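Local coordinates for structural protein ORF273 (PDB 4ART), which is a heat- and acid-stable structural protein of the virion of an archaeal virus, with a new fold, at residues L205-I216 and F228-Y239. Sequence-based numbering, arbitrary orientation.
Sequences LAGYTYDEALRI and FKDDALKIAHAY. With SO4 (sulfate ion), chain F.
Ile235 packs against Tyr208, Ala213 and Ile216 where the consecutive helices 210-221 and 229-242 meet, their segments 210-216 and 229-239 crossing at -121° with axes 9.6 Å apart; the type I' turn from Leu205 to Tyr208 that precedes the first helix extends the contact along the second. The branches of Ile235 divide the work. With CG2 anti to the backbone N, that methyl lies 4.0 Å from Ala213 CB, while the Ile235 and Tyr208 side chains cross at about a right angle, Ile235 CG1 approaching the ring obliquely, 3.6 Å from Tyr208 CD2. Ile235 CD1 reaches Ile216 CB at 3.8 Å. Ile216 CD1 covers one face of the same ring toward its rim, and Ile216 CG2 comes 3.7 Å from Asp231 CB, with the edge of the Phe228 ring beyond. At the turn, Ala206 CB rests on the backbone of Lys234, and Leu205 CD2 passes Ala238 CB to reach Tyr239 N at 3.5 Å. No direct hydrogen bond joins the segments, so the contact is chiefly apolar. Farther out, Thr209 sits at the N-cap position, its backbone N bonding Glu212 OE1, the backbone-to-side-chain half of a capping box. The helix also meets the second subunit: Arg215 NH2 pairs with Asp211 OD1 of that subunit, and Asp211 OD1 with its Arg215 NH2. Arg215 NE also holds a sulfate, probably from the crystallisation liquor, that Ser112 and Ser114 of the second subunit bind too. At the Tyr208 ring edge, a water lies in plane, 2.8 Å from Tyr208 OH, and may also donate a longer bond to Asp231 OD2, though other acceptors compete for its protons.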
# COMPACT_ATOMS: atom_id res chain seq x y z
N LEU A 205 -0.11 16.30 11.49
CA LEU A 205 -1.58 16.37 11.65
C LEU A 205 -2.00 15.93 13.02
O LEU A 205 -1.76 14.78 13.38
CB LEU A 205 -2.28 15.49 10.57
CG LEU A 205 -2.26 16.03 9.12
CD1 LEU A 205 -2.55 14.93 8.12
CD2 LEU A 205 -3.19 17.25 8.95
N ALA A 206 -2.63 16.83 13.80
CA ALA A 206 -3.08 16.63 15.18
C ALA A 206 -1.99 15.97 16.09
O ALA A 206 -2.29 15.11 16.92
CB ALA A 206 -4.39 15.85 15.20
N GLY A 207 -0.74 16.38 15.88
CA GLY A 207 0.41 15.90 16.65
C GLY A 207 1.03 14.61 16.16
O GLY A 207 1.99 14.12 16.76
N TYR A 208 0.48 14.03 15.10
CA TYR A 208 0.97 12.77 14.55
C TYR A 208 1.88 12.99 13.37
O TYR A 208 1.68 13.92 12.58
CB TYR A 208 -0.22 11.92 14.06
CG TYR A 208 -1.16 11.51 15.17
CD1 TYR A 208 -0.84 10.45 16.02
CD2 TYR A 208 -2.40 12.13 15.34
CE1 TYR A 208 -1.69 10.08 17.06
CE2 TYR A 208 -3.28 11.74 16.35
CZ TYR A 208 -2.92 10.70 17.19
OH TYR A 208 -3.77 10.28 18.19
N THR A 209 2.83 12.08 13.21
CA THR A 209 3.70 12.05 12.05
C THR A 209 2.76 11.63 10.90
O THR A 209 1.67 11.10 11.18
CB THR A 209 4.80 11.04 12.20
OG1 THR A 209 4.25 9.73 12.33
CG2 THR A 209 5.77 11.36 13.30
N TYR A 210 3.18 11.86 9.65
CA TYR A 210 2.38 11.53 8.46
C TYR A 210 2.02 10.05 8.37
O TYR A 210 0.90 9.71 7.99
CB TYR A 210 3.15 11.96 7.20
CG TYR A 210 2.35 11.81 5.93
CD1 TYR A 210 1.42 12.78 5.54
CD2 TYR A 210 2.51 10.69 5.11
CE1 TYR A 210 0.67 12.63 4.37
CE2 TYR A 210 1.74 10.52 3.97
CZ TYR A 210 0.84 11.50 3.59
OH TYR A 210 0.13 11.34 2.43
N ASP A 211 2.99 9.17 8.67
CA ASP A 211 2.75 7.73 8.58
C ASP A 211 1.70 7.26 9.58
O ASP A 211 0.86 6.42 9.24
CB ASP A 211 4.08 6.94 8.63
CG ASP A 211 4.90 7.02 7.34
OD1 ASP A 211 4.47 7.70 6.40
OD2 ASP A 211 6.02 6.40 7.29
N GLU A 212 1.69 7.84 10.80
CA GLU A 212 0.63 7.54 11.79
C GLU A 212 -0.72 8.08 11.29
O GLU A 212 -1.75 7.44 11.49
CB GLU A 212 0.92 8.28 13.09
CG GLU A 212 2.08 7.70 13.84
CD GLU A 212 2.42 8.54 15.04
OE1 GLU A 212 3.00 9.64 14.87
OE2 GLU A 212 2.04 8.12 16.15
N ALA A 213 -0.70 9.26 10.63
CA ALA A 213 -1.91 9.89 10.10
C ALA A 213 -2.54 9.09 8.94
O ALA A 213 -3.72 9.24 8.67
CB ALA A 213 -1.63 11.33 9.68
N LEU A 214 -1.76 8.24 8.28
CA LEU A 214 -2.31 7.38 7.23
C LEU A 214 -2.94 6.17 7.94
O LEU A 214 -4.06 5.79 7.62
CB LEU A 214 -1.18 6.84 6.31
CG LEU A 214 -0.55 7.76 5.25
CD1 LEU A 214 0.63 7.05 4.59
CD2 LEU A 214 -1.56 8.17 4.18
N ARG A 215 -2.21 5.54 8.88
CA ARG A 215 -2.58 4.32 9.62
C ARG A 215 -3.81 4.41 10.51
O ARG A 215 -4.68 3.56 10.40
CB ARG A 215 -1.37 3.78 10.38
CG ARG A 215 -0.31 3.16 9.44
CD ARG A 215 0.78 2.44 10.21
NE ARG A 215 1.66 1.69 9.31
CZ ARG A 215 2.89 2.06 8.97
NH1 ARG A 215 3.42 3.16 9.47
NH2 ARG A 215 3.62 1.30 8.16
N ILE A 216 -3.90 5.43 11.37
CA ILE A 216 -5.05 5.59 12.28
C ILE A 216 -6.44 5.62 11.58
O ILE A 216 -7.31 4.84 11.97
CB ILE A 216 -4.81 6.72 13.30
CG1 ILE A 216 -3.65 6.33 14.26
CG2 ILE A 216 -6.09 7.08 14.03
CD1 ILE A 216 -3.14 7.47 15.08
N PHE A 228 -10.50 3.46 17.44
CA PHE A 228 -9.69 4.42 16.69
C PHE A 228 -10.46 5.62 16.23
O PHE A 228 -9.90 6.48 15.58
CB PHE A 228 -9.00 3.74 15.48
CG PHE A 228 -7.88 2.81 15.87
CD1 PHE A 228 -8.13 1.48 16.20
CD2 PHE A 228 -6.56 3.26 15.93
CE1 PHE A 228 -7.08 0.63 16.58
CE2 PHE A 228 -5.52 2.41 16.33
CZ PHE A 228 -5.79 1.10 16.64
N LYS A 229 -11.74 5.70 16.55
CA LYS A 229 -12.64 6.79 16.14
C LYS A 229 -12.15 8.18 16.56
O LYS A 229 -12.03 9.06 15.71
CB LYS A 229 -14.05 6.56 16.73
CG LYS A 229 -15.11 7.60 16.28
CD LYS A 229 -16.31 7.51 17.23
CE LYS A 229 -17.59 7.99 16.61
NZ LYS A 229 -18.59 8.39 17.64
N ASP A 230 -11.94 8.38 17.87
CA ASP A 230 -11.52 9.66 18.42
C ASP A 230 -10.29 10.21 17.72
O ASP A 230 -10.31 11.36 17.30
CB ASP A 230 -11.31 9.59 19.92
CG ASP A 230 -12.59 9.56 20.74
OD1 ASP A 230 -13.69 9.64 20.13
OD2 ASP A 230 -12.49 9.49 21.98
N ASP A 231 -9.24 9.39 17.56
CA ASP A 231 -8.01 9.82 16.89
C ASP A 231 -8.20 10.08 15.40
O ASP A 231 -7.66 11.06 14.92
CB ASP A 231 -6.86 8.84 17.15
CG ASP A 231 -6.53 8.63 18.61
OD1 ASP A 231 -6.81 9.54 19.42
OD2 ASP A 231 -5.92 7.58 18.93
N ALA A 232 -8.98 9.24 14.69
CA ALA A 232 -9.25 9.41 13.26
C ALA A 232 -9.97 10.72 12.98
O ALA A 232 -9.65 11.40 12.01
CB ALA A 232 -10.08 8.25 12.75
N LEU A 233 -10.96 11.06 13.82
CA LEU A 233 -11.74 12.29 13.69
C LEU A 233 -10.84 13.51 13.95
O LEU A 233 -10.96 14.50 13.23
CB LEU A 233 -12.94 12.25 14.63
CG LEU A 233 -14.21 11.50 14.20
CD1 LEU A 233 -13.99 10.22 13.43
CD2 LEU A 233 -15.14 11.31 15.37
N LYS A 234 -9.93 13.42 14.95
CA LYS A 234 -8.95 14.48 15.25
C LYS A 234 -8.07 14.74 14.03
O LYS A 234 -7.89 15.89 13.62
CB LYS A 234 -8.09 14.12 16.48
CG LYS A 234 -8.47 14.93 17.72
CD LYS A 234 -7.74 14.48 18.98
CE LYS A 234 -8.30 15.20 20.19
NZ LYS A 234 -7.36 15.22 21.35
N ILE A 235 -7.56 13.66 13.40
CA ILE A 235 -6.72 13.75 12.21
C ILE A 235 -7.52 14.32 11.04
O ILE A 235 -7.01 15.18 10.33
CB ILE A 235 -6.08 12.38 11.89
CG1 ILE A 235 -5.12 11.94 13.02
CG2 ILE A 235 -5.37 12.43 10.52
CD1 ILE A 235 -4.64 10.49 13.00
N ALA A 236 -8.77 13.80 10.84
CA ALA A 236 -9.69 14.23 9.79
C ALA A 236 -9.92 15.74 9.88
O ALA A 236 -9.75 16.43 8.87
CB ALA A 236 -11.04 13.52 9.93
N HIS A 237 -10.25 16.25 11.08
CA HIS A 237 -10.49 17.66 11.33
C HIS A 237 -9.29 18.51 10.93
O HIS A 237 -9.48 19.49 10.22
CB HIS A 237 -10.87 17.91 12.80
CG HIS A 237 -12.29 17.57 13.11
ND1 HIS A 237 -12.65 16.90 14.28
CD2 HIS A 237 -13.41 18.05 12.53
CE1 HIS A 237 -13.97 16.82 14.24
NE2 HIS A 237 -14.47 17.54 13.23
N ALA A 238 -8.06 18.10 11.35
CA ALA A 238 -6.83 18.82 11.03
C ALA A 238 -6.53 18.76 9.54
O ALA A 238 -6.18 19.77 8.95
CB ALA A 238 -5.66 18.25 11.83
N TYR A 239 -6.68 17.58 8.92
CA TYR A 239 -6.46 17.36 7.51
C TYR A 239 -7.36 18.27 6.64
O TYR A 239 -6.85 18.90 5.71
CB TYR A 239 -6.64 15.88 7.16
CG TYR A 239 -6.62 15.62 5.67
CD1 TYR A 239 -5.42 15.68 4.95
CD2 TYR A 239 -7.80 15.43 4.96
CE1 TYR A 239 -5.40 15.51 3.57
CE2 TYR A 239 -7.79 15.22 3.59
CZ TYR A 239 -6.58 15.25 2.89
OH TYR A 239 -6.55 15.06 1.52
S SO4 F . 0.84 -1.31 7.42
O1 SO4 F . 0.30 -0.60 8.58
O2 SO4 F . 1.34 -0.36 6.42
O3 SO4 F . 1.94 -2.19 7.81
O4 SO4 F . -0.26 -2.10 6.83
O HOH W 1 -2.80 8.24 19.76